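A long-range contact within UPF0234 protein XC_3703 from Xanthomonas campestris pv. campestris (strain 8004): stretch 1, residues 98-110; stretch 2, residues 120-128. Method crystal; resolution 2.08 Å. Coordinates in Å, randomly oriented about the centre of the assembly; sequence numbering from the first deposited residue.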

# COMPACT_ATOMS: atom_id res chain seq x y z
N GLN A 98 1.80 1.56 5.07
CA GLN A 98 2.92 0.64 5.22
C GLN A 98 2.96 0.14 6.66
O GLN A 98 2.58 0.86 7.59
CB GLN A 98 4.26 1.30 4.85
CG GLN A 98 4.28 1.99 3.50
CD GLN A 98 5.13 3.24 3.49
OE1 GLN A 98 6.35 3.17 3.36
NE2 GLN A 98 4.49 4.40 3.64
N GLY A 99 3.43 -1.09 6.83
CA GLY A 99 3.48 -1.69 8.15
C GLY A 99 2.14 -2.27 8.57
O GLY A 99 1.09 -1.79 8.13
N ILE A 100 2.17 -3.29 9.42
CA ILE A 100 0.95 -3.95 9.88
C ILE A 100 0.66 -3.49 11.30
O ILE A 100 1.35 -3.89 12.24
CB ILE A 100 1.06 -5.48 9.79
CG1 ILE A 100 1.36 -5.90 8.35
CG2 ILE A 100 -0.22 -6.13 10.27
CD1 ILE A 100 1.56 -7.39 8.17
N GLU A 101 -0.36 -2.64 11.45
CA GLU A 101 -0.75 -2.14 12.75
C GLU A 101 -1.32 -3.27 13.61
O GLU A 101 -1.67 -4.35 13.12
CB GLU A 101 -1.77 -1.01 12.61
CG GLU A 101 -1.34 0.11 11.68
CD GLU A 101 -2.52 0.87 11.09
OE1 GLU A 101 -2.35 1.51 10.03
OE2 GLU A 101 -3.62 0.83 11.69
N GLN A 102 -1.42 -3.00 14.91
CA GLN A 102 -1.94 -4.00 15.84
C GLN A 102 -3.37 -4.40 15.49
O GLN A 102 -3.77 -5.55 15.73
CB GLN A 102 -1.88 -3.47 17.27
CG GLN A 102 -0.90 -4.21 18.16
CD GLN A 102 -0.64 -3.50 19.47
OE1 GLN A 102 -1.54 -2.88 20.04
NE2 GLN A 102 0.59 -3.58 19.95
N LYS A 103 -4.15 -3.48 14.91
CA LYS A 103 -5.50 -3.81 14.47
C LYS A 103 -5.48 -4.89 13.39
O LYS A 103 -6.11 -5.94 13.53
CB LYS A 103 -6.19 -2.55 13.97
CG LYS A 103 -7.53 -2.79 13.30
CD LYS A 103 -8.56 -3.32 14.28
CE LYS A 103 -9.87 -2.55 14.17
NZ LYS A 103 -10.19 -2.23 12.75
N GLN A 104 -4.74 -4.64 12.31
CA GLN A 104 -4.69 -5.59 11.21
C GLN A 104 -3.91 -6.85 11.58
O GLN A 104 -4.18 -7.93 11.03
CB GLN A 104 -4.07 -4.93 9.98
CG GLN A 104 -4.81 -3.68 9.51
CD GLN A 104 -4.30 -2.41 10.18
OE1 GLN A 104 -3.16 -2.01 9.98
NE2 GLN A 104 -5.16 -1.76 10.96
N ALA A 105 -2.95 -6.74 12.51
CA ALA A 105 -2.17 -7.90 12.91
C ALA A 105 -3.04 -8.93 13.63
O ALA A 105 -3.02 -10.12 13.29
CB ALA A 105 -1.00 -7.47 13.80
N LYS A 106 -3.81 -8.49 14.62
CA LYS A 106 -4.73 -9.39 15.30
C LYS A 106 -5.75 -9.98 14.33
O LYS A 106 -6.15 -11.14 14.48
CB LYS A 106 -5.46 -8.66 16.42
CG LYS A 106 -4.57 -8.16 17.52
CD LYS A 106 -5.27 -7.04 18.26
CE LYS A 106 -4.56 -6.73 19.55
NZ LYS A 106 -5.45 -6.04 20.51
N GLN A 107 -6.20 -9.19 13.35
CA GLN A 107 -6.97 -9.78 12.27
C GLN A 107 -6.17 -10.85 11.56
O GLN A 107 -6.70 -11.92 11.23
CB GLN A 107 -7.44 -8.70 11.29
CG GLN A 107 -8.29 -7.63 11.95
CD GLN A 107 -8.83 -6.62 10.96
OE1 GLN A 107 -8.77 -6.83 9.75
NE2 GLN A 107 -9.35 -5.49 11.46
N LEU A 108 -4.87 -10.61 11.35
CA LEU A 108 -4.08 -11.62 10.64
C LEU A 108 -3.95 -12.89 11.46
O LEU A 108 -3.94 -13.99 10.90
CB LEU A 108 -2.72 -11.08 10.22
CG LEU A 108 -2.76 -10.20 8.97
CD1 LEU A 108 -1.35 -9.79 8.54
CD2 LEU A 108 -3.50 -10.95 7.88
N VAL A 109 -3.89 -12.77 12.79
CA VAL A 109 -3.80 -13.97 13.62
C VAL A 109 -5.13 -14.71 13.63
O VAL A 109 -5.17 -15.95 13.70
CB VAL A 109 -3.33 -13.59 15.04
CG1 VAL A 109 -3.19 -14.81 15.95
CG2 VAL A 109 -2.00 -12.83 14.97
N ALA A 110 -6.24 -13.98 13.49
CA ALA A 110 -7.55 -14.59 13.72
C ALA A 110 -8.00 -15.48 12.56
O ALA A 110 -8.59 -16.53 12.79
CB ALA A 110 -8.61 -13.51 14.01
N GLU A 120 2.03 -20.63 14.60
CA GLU A 120 1.92 -19.71 15.73
C GLU A 120 2.38 -18.34 15.26
O GLU A 120 3.50 -18.19 14.76
CB GLU A 120 2.75 -20.19 16.92
CG GLU A 120 2.42 -19.49 18.23
CD GLU A 120 3.05 -20.16 19.43
OE1 GLU A 120 2.77 -19.73 20.57
OE2 GLU A 120 3.84 -21.11 19.24
N ALA A 121 1.50 -17.35 15.41
CA ALA A 121 1.77 -15.99 14.94
C ALA A 121 2.05 -15.08 16.12
O ALA A 121 1.40 -15.17 17.17
CB ALA A 121 0.58 -15.46 14.13
N GLN A 122 3.02 -14.18 15.94
CA GLN A 122 3.40 -13.23 16.98
C GLN A 122 3.68 -11.89 16.34
O GLN A 122 4.41 -11.82 15.34
CB GLN A 122 4.62 -13.72 17.76
CG GLN A 122 5.17 -12.70 18.75
CD GLN A 122 5.78 -13.35 19.97
OE1 GLN A 122 6.57 -14.29 19.86
NE2 GLN A 122 5.41 -12.86 21.15
N ILE A 123 3.12 -10.83 16.90
CA ILE A 123 3.38 -9.49 16.41
C ILE A 123 4.75 -9.04 16.91
O ILE A 123 5.13 -9.30 18.06
CB ILE A 123 2.26 -8.51 16.83
CG1 ILE A 123 2.43 -8.05 18.28
CG2 ILE A 123 0.90 -9.16 16.64
CD1 ILE A 123 1.48 -6.94 18.67
N ASN A 124 5.52 -8.41 16.03
CA ASN A 124 6.83 -7.88 16.37
C ASN A 124 6.94 -6.52 15.69
O ASN A 124 7.32 -6.43 14.51
CB ASN A 124 7.96 -8.81 15.94
CG ASN A 124 7.93 -10.14 16.68
OD1 ASN A 124 7.62 -11.18 16.10
ND2 ASN A 124 8.24 -10.11 17.97
N GLY A 125 6.60 -5.46 16.42
CA GLY A 125 6.55 -4.14 15.81
C GLY A 125 5.40 -4.06 14.82
O GLY A 125 4.25 -4.39 15.14
N ASP A 126 5.71 -3.64 13.60
CA ASP A 126 4.73 -3.53 12.53
C ASP A 126 4.74 -4.74 11.61
O ASP A 126 4.19 -4.68 10.50
CB ASP A 126 4.96 -2.25 11.73
CG ASP A 126 6.36 -2.17 11.15
OD1 ASP A 126 7.22 -2.97 11.55
OD2 ASP A 126 6.59 -1.29 10.28
N LYS A 127 5.37 -5.84 12.03
CA LYS A 127 5.43 -7.07 11.26
C LYS A 127 4.81 -8.20 12.07
O LYS A 127 4.66 -8.12 13.29
CB LYS A 127 6.88 -7.43 10.89
CG LYS A 127 7.62 -6.35 10.13
CD LYS A 127 9.06 -6.76 9.87
CE LYS A 127 9.78 -5.74 9.00
NZ LYS A 127 11.13 -6.23 8.59
N LEU A 128 4.46 -9.28 11.37
CA LEU A 128 3.90 -10.48 11.98
C LEU A 128 4.82 -11.65 11.66
O LEU A 128 4.95 -12.04 10.50
CB LEU A 128 2.48 -10.75 11.47
CG LEU A 128 1.77 -11.94 12.12
CD1 LEU A 128 1.44 -11.65 13.57
CD2 LEU A 128 0.52 -12.32 11.33

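Packing of a helix against a β-hairpin in UPF0234 protein XC_3703. Helix 102-110 runs almost exactly antiparallel to strand 120-124 (173°, axes 8.9 Å apart at closest approach), and the two stretches together bury 474 Å². One backbone hydrogen bond ties the loop ahead of the helix to the hairpin turn; apolar side chains supply most of the remaining contact. Gly 99, buried, lies beside the turn, its C 3.7 Å from Asp 126 O. Its backbone angles (81/152) by themselves call for glycine, and a CB here would also fall 2.9 Å from Asp 126 OD2, a clash. Ile 100 carries the polar link: its N donates to Asp 126 O (2.7 Å, N-H...O angle 158°), where the CA atoms of the two residues come within 4.6 Å. Its own carbonyl receives a CA-H...O contact, with Asp 126 CA 3.4 Å from Ile 100 O. Asp 126 is presented by a type II' turn from Asn 124 to Lys 127, closed by backbone hydrogen bonds from Asn 124 N to Lys 127 O (2.9 Å) and from Lys 127 N to Asn 124 O (3.2 Å); Gly 125 suits the positive phi of 69° in this turn. Glu 101, the N-cap residue, points away from the hairpin and helps to order the start of the helix: Glu 101 N donates to Gln 104 OE1 (3.2 Å), while Gln 104 NE2 donates to Glu 101 OE2 (3.1 Å). Gln 102 leaves the backbone sideways, but its aliphatic portion reaches the hairpin, CG lying 3.7 Å from Ile 123 CD1, so an exposed polar residue still covers an apolar neighbor. One turn later, Ala 105 points toward the strand and places its CB 3.8 Å from Ile 123 CG2; its short side chain fits this buried spot. Ile 123, with chi1 p, thus meets both residues along the helix. Leu 108 (m, t) is buried and points toward the hairpin, its CB 3.6 Å from CD2 of Leu 128, itself buried and in the t, p rotamer. Val 109 (t) completes the contact through CG2, which lies 3.8 Å from Ala 121 CB and 3.9 Å from Leu 128 CD1, touching both strands of the hairpin. Ala 121 and Ile 123 point toward the helix, whereas Glu 120 and Gln 122 point away, the alternation expected of a β-strand with one face packed and the other exposed.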